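Local structure of neuraminidase (Influenza A virus, 4GDI) at residues M126-S138 with R175-W187. The protein forms a tetrameric, neuraminidase-like beta-propeller that may cleave terminal sialic acid from glycoconjugates, although its putative active site has diverged. Sequence-based numbering, arbitrary orientation.
With NAG (2-acetamido-2-deoxy-beta-D-glucopyranose), chain O.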
# COMPACT_ATOMS: atom_id res chain seq x y z
N MET A 126 4.75 -26.65 -12.45
CA MET A 126 3.49 -26.05 -12.88
C MET A 126 3.72 -24.63 -13.36
O MET A 126 4.65 -23.93 -12.93
CB MET A 126 2.41 -26.12 -11.78
CG MET A 126 2.76 -25.50 -10.47
SD MET A 126 1.45 -25.68 -9.21
CE MET A 126 2.46 -25.40 -7.77
N ILE A 127 2.86 -24.23 -14.29
CA ILE A 127 2.97 -22.95 -14.96
C ILE A 127 1.68 -22.20 -14.71
O ILE A 127 0.59 -22.76 -14.83
CB ILE A 127 3.18 -23.13 -16.47
CG1 ILE A 127 4.33 -24.11 -16.70
CG2 ILE A 127 3.42 -21.78 -17.15
CD1 ILE A 127 4.61 -24.40 -18.16
N LYS A 128 1.83 -20.93 -14.35
CA LYS A 128 0.70 -20.03 -14.16
C LYS A 128 0.80 -18.89 -15.16
O LYS A 128 1.88 -18.31 -15.36
CB LYS A 128 0.73 -19.50 -12.73
CG LYS A 128 -0.56 -18.92 -12.20
CD LYS A 128 -0.42 -18.66 -10.71
CE LYS A 128 -1.51 -17.75 -10.16
NZ LYS A 128 -1.16 -17.19 -8.82
N TYR A 129 -0.31 -18.58 -15.82
CA TYR A 129 -0.37 -17.41 -16.70
C TYR A 129 -1.46 -16.51 -16.12
O TYR A 129 -2.61 -16.91 -16.03
CB TYR A 129 -0.69 -17.82 -18.14
CG TYR A 129 -0.58 -16.70 -19.12
CD1 TYR A 129 0.66 -16.18 -19.47
CD2 TYR A 129 -1.70 -16.14 -19.71
CE1 TYR A 129 0.78 -15.15 -20.37
CE2 TYR A 129 -1.60 -15.11 -20.62
CZ TYR A 129 -0.36 -14.62 -20.94
OH TYR A 129 -0.25 -13.58 -21.83
N GLY A 130 -1.10 -15.30 -15.71
CA GLY A 130 -2.00 -14.50 -14.90
C GLY A 130 -2.41 -15.24 -13.63
O GLY A 130 -1.55 -15.75 -12.89
N GLU A 131 -3.72 -15.31 -13.39
CA GLU A 131 -4.32 -15.93 -12.21
C GLU A 131 -4.42 -17.45 -12.36
O GLU A 131 -4.68 -18.18 -11.40
CB GLU A 131 -5.72 -15.32 -12.01
CG GLU A 131 -6.55 -15.83 -10.82
CD GLU A 131 -7.96 -15.20 -10.75
OE1 GLU A 131 -8.08 -13.97 -10.87
OE2 GLU A 131 -8.95 -15.94 -10.57
N GLU A 132 -4.17 -17.93 -13.58
CA GLU A 132 -4.61 -19.25 -14.02
C GLU A 132 -3.46 -20.28 -14.14
O GLU A 132 -2.50 -20.06 -14.88
CB GLU A 132 -5.29 -19.05 -15.39
CG GLU A 132 -5.91 -20.27 -16.03
CD GLU A 132 -6.62 -19.95 -17.38
OE1 GLU A 132 -6.59 -18.78 -17.85
OE2 GLU A 132 -7.22 -20.87 -17.96
N VAL A 133 -3.56 -21.39 -13.41
CA VAL A 133 -2.64 -22.50 -13.64
C VAL A 133 -2.98 -23.11 -15.00
O VAL A 133 -4.10 -23.56 -15.22
CB VAL A 133 -2.72 -23.57 -12.53
CG1 VAL A 133 -1.83 -24.76 -12.87
CG2 VAL A 133 -2.30 -22.99 -11.21
N THR A 134 -2.01 -23.10 -15.90
CA THR A 134 -2.26 -23.42 -17.30
C THR A 134 -1.59 -24.70 -17.78
O THR A 134 -1.92 -25.21 -18.85
CB THR A 134 -1.77 -22.27 -18.18
OG1 THR A 134 -0.47 -21.87 -17.73
CG2 THR A 134 -2.72 -21.11 -18.11
N ASP A 135 -0.63 -25.21 -17.02
CA ASP A 135 0.06 -26.41 -17.47
C ASP A 135 0.93 -26.99 -16.37
O ASP A 135 1.31 -26.30 -15.42
CB ASP A 135 0.92 -26.11 -18.71
CG ASP A 135 0.83 -27.21 -19.76
OD1 ASP A 135 0.42 -28.34 -19.41
OD2 ASP A 135 1.17 -26.95 -20.94
N THR A 136 1.21 -28.28 -16.52
CA THR A 136 2.09 -29.00 -15.62
C THR A 136 2.81 -30.09 -16.39
O THR A 136 2.30 -30.57 -17.41
CB THR A 136 1.31 -29.71 -14.52
OG1 THR A 136 0.44 -30.68 -15.13
CG2 THR A 136 0.49 -28.73 -13.72
N PHE A 137 3.98 -30.47 -15.90
CA PHE A 137 4.64 -31.68 -16.37
C PHE A 137 5.60 -32.22 -15.29
O PHE A 137 6.04 -31.49 -14.41
CB PHE A 137 5.35 -31.46 -17.71
CG PHE A 137 6.33 -30.32 -17.71
CD1 PHE A 137 7.65 -30.53 -17.38
CD2 PHE A 137 5.93 -29.05 -18.08
CE1 PHE A 137 8.57 -29.48 -17.39
CE2 PHE A 137 6.85 -27.98 -18.09
CZ PHE A 137 8.17 -28.21 -17.74
N SER A 138 5.90 -33.51 -15.37
CA SER A 138 6.66 -34.20 -14.33
C SER A 138 8.04 -34.62 -14.80
O SER A 138 8.29 -34.74 -15.99
CB SER A 138 5.90 -35.45 -13.88
OG SER A 138 4.64 -35.12 -13.34
N ARG A 175 16.46 -29.00 -21.38
CA ARG A 175 15.49 -28.78 -22.44
C ARG A 175 15.09 -27.30 -22.52
O ARG A 175 14.96 -26.63 -21.50
CB ARG A 175 14.23 -29.58 -22.15
CG ARG A 175 14.42 -31.08 -22.18
CD ARG A 175 13.11 -31.79 -21.91
NE ARG A 175 13.22 -33.22 -22.17
CZ ARG A 175 12.21 -34.07 -22.12
NH1 ARG A 175 10.99 -33.65 -21.82
NH2 ARG A 175 12.43 -35.36 -22.38
N ILE A 176 14.89 -26.81 -23.75
CA ILE A 176 14.22 -25.55 -23.95
C ILE A 176 12.73 -25.83 -24.07
O ILE A 176 12.32 -26.68 -24.87
CB ILE A 176 14.63 -24.86 -25.26
CG1 ILE A 176 16.14 -24.65 -25.30
CG2 ILE A 176 13.90 -23.52 -25.38
CD1 ILE A 176 16.63 -24.17 -26.65
N TYR A 177 11.93 -25.13 -23.28
CA TYR A 177 10.49 -25.18 -23.42
C TYR A 177 9.98 -23.89 -24.05
O TYR A 177 10.37 -22.79 -23.65
CB TYR A 177 9.85 -25.41 -22.06
CG TYR A 177 9.83 -26.85 -21.63
CD1 TYR A 177 10.95 -27.45 -21.04
CD2 TYR A 177 8.70 -27.61 -21.80
CE1 TYR A 177 10.92 -28.78 -20.65
CE2 TYR A 177 8.66 -28.94 -21.42
CZ TYR A 177 9.76 -29.51 -20.84
OH TYR A 177 9.70 -30.83 -20.46
N GLU A 178 9.11 -24.00 -25.05
CA GLU A 178 8.42 -22.84 -25.56
C GLU A 178 6.99 -22.80 -25.02
O GLU A 178 6.26 -23.78 -25.16
CB GLU A 178 8.37 -22.84 -27.08
CG GLU A 178 7.59 -21.67 -27.63
CD GLU A 178 7.45 -21.71 -29.15
OE1 GLU A 178 7.96 -22.66 -29.78
OE2 GLU A 178 6.84 -20.77 -29.71
N LEU A 179 6.60 -21.67 -24.43
CA LEU A 179 5.27 -21.49 -23.86
C LEU A 179 4.52 -20.37 -24.58
O LEU A 179 5.13 -19.41 -25.06
CB LEU A 179 5.36 -21.12 -22.38
CG LEU A 179 6.36 -21.91 -21.55
CD1 LEU A 179 6.32 -21.44 -20.10
CD2 LEU A 179 6.05 -23.40 -21.67
N GLN A 180 3.20 -20.50 -24.66
CA GLN A 180 2.32 -19.41 -25.07
C GLN A 180 1.12 -19.41 -24.13
O GLN A 180 0.52 -20.46 -23.87
CB GLN A 180 1.90 -19.55 -26.55
CG GLN A 180 2.99 -19.20 -27.55
CD GLN A 180 2.55 -19.32 -29.02
OE1 GLN A 180 1.39 -19.08 -29.35
NE2 GLN A 180 3.47 -19.69 -29.89
N ASN A 181 0.78 -18.26 -23.57
CA ASN A 181 -0.26 -18.22 -22.56
C ASN A 181 -0.07 -19.33 -21.53
O ASN A 181 -1.04 -19.96 -21.10
CB ASN A 181 -1.64 -18.37 -23.21
CG ASN A 181 -1.91 -17.31 -24.23
OD1 ASN A 181 -1.44 -16.18 -24.10
ND2 ASN A 181 -2.69 -17.66 -25.26
N GLY A 182 1.17 -19.58 -21.15
CA GLY A 182 1.44 -20.52 -20.06
C GLY A 182 1.25 -21.98 -20.42
O GLY A 182 1.19 -22.84 -19.54
N THR A 183 1.20 -22.26 -21.72
CA THR A 183 0.92 -23.61 -22.21
C THR A 183 2.08 -24.09 -23.06
O THR A 183 2.49 -23.40 -24.01
CB THR A 183 -0.36 -23.63 -23.07
OG1 THR A 183 -1.44 -23.03 -22.34
CG2 THR A 183 -0.74 -25.06 -23.44
N VAL A 184 2.60 -25.27 -22.76
CA VAL A 184 3.71 -25.82 -23.52
C VAL A 184 3.29 -26.04 -24.97
O VAL A 184 2.34 -26.77 -25.25
CB VAL A 184 4.20 -27.14 -22.90
CG1 VAL A 184 5.30 -27.76 -23.75
CG2 VAL A 184 4.69 -26.89 -21.49
N GLN A 185 4.01 -25.39 -25.89
CA GLN A 185 3.78 -25.57 -27.33
C GLN A 185 4.67 -26.68 -27.87
O GLN A 185 4.22 -27.54 -28.62
CB GLN A 185 4.08 -24.27 -28.07
CG GLN A 185 3.28 -23.10 -27.54
CD GLN A 185 1.78 -23.31 -27.71
OE1 GLN A 185 1.27 -23.29 -28.82
NE2 GLN A 185 1.08 -23.51 -26.60
N ARG A 186 5.94 -26.63 -27.50
CA ARG A 186 6.87 -27.68 -27.85
C ARG A 186 8.10 -27.56 -26.97
O ARG A 186 8.23 -26.61 -26.19
CB ARG A 186 7.24 -27.62 -29.33
CG ARG A 186 7.80 -26.30 -29.74
CD ARG A 186 7.92 -26.16 -31.25
NE ARG A 186 8.10 -24.75 -31.58
CZ ARG A 186 8.62 -24.28 -32.70
NH1 ARG A 186 9.03 -25.10 -33.67
NH2 ARG A 186 8.73 -22.97 -32.86
N TRP A 187 8.99 -28.54 -27.07
CA TRP A 187 10.25 -28.47 -26.37
C TRP A 187 11.31 -29.19 -27.17
O TRP A 187 11.01 -29.98 -28.07
CB TRP A 187 10.12 -29.05 -24.95
CG TRP A 187 9.59 -30.44 -24.90
CD1 TRP A 187 8.28 -30.82 -24.77
CD2 TRP A 187 10.35 -31.65 -24.96
NE1 TRP A 187 8.19 -32.19 -24.75
CE2 TRP A 187 9.44 -32.72 -24.86
CE3 TRP A 187 11.71 -31.93 -25.08
CZ2 TRP A 187 9.85 -34.05 -24.89
CZ3 TRP A 187 12.12 -33.24 -25.11
CH2 TRP A 187 11.19 -34.29 -25.01
C1 NAG O . -3.23 -16.55 -26.01
C2 NAG O . -3.64 -17.11 -27.36
C3 NAG O . -4.16 -15.98 -28.25
C4 NAG O . -5.34 -15.30 -27.55
C5 NAG O . -4.92 -14.90 -26.14
C6 NAG O . -6.11 -14.32 -25.37
C7 NAG O . -2.55 -19.22 -27.97
C8 NAG O . -2.05 -19.89 -29.22
N2 NAG O . -2.56 -17.87 -27.97
O3 NAG O . -4.56 -16.47 -29.51
O4 NAG O . -5.79 -14.17 -28.27
O5 NAG O . -4.41 -16.02 -25.43
O6 NAG O . -5.63 -13.41 -24.41
O7 NAG O . -2.91 -19.90 -27.01
O HOH W 1 -1.96 -13.56 -23.84
O HOH W 2 -3.34 -24.31 -21.17
O HOH W 3 0.91 -27.97 -23.47
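Asp135 OD2 accepts from two donors, one the backbone of strand 183-189 and the other a water: Val184 N donates to its anti lone pair at 2.9 Å, and a water that also donates to Val184 O sits 2.7 Å from OD2. The carboxylate thus holds Val184 N directly and is linked to Val184 O through the water. Asp135 is a calcium ligand in a structure of this protein, although no ion is bound to it in this chain. Thr134 and Asp135 face Ile127 together in a classic beta bulge, and both CB atoms point toward the opposing hairpin. This brings Thr134 OG1 to 2.6 Å from Gly182 O, donating from above the carbonyl plane in the type I' turn of residues 180-183.

At the turn, the ring of Tyr129 lies under Asn181, whose CA stands 3.6 Å from the ring centroid and 4° off the normal, a CH-pi contact. A water donates to both Tyr129 OH and Asn181 OD1, and Asp107 also binds that hydroxyl. Asn181 ND2 carries the N-linked glycan. Farther along, Ile127 CD1 meets Leu179 CD2 at 3.9 Å, tip to tip. Phe137 stacks offset on Tyr177, centroids 4.5 Å apart and planes at 8°; Trp187 CB lies over the opposite face of Tyr177.

The contact joins two consecutive four-stranded antiparallel sheets, blades of the propeller, through the outer hairpin of each, strands 124-129 and 132-138 against strands 173-180 and 183-189. Strands 111-117 and 158-165 continue the sheets inward, while a second subunit packs its Ile331 on Asn181 and binds Glu132 through backbone N-H groups.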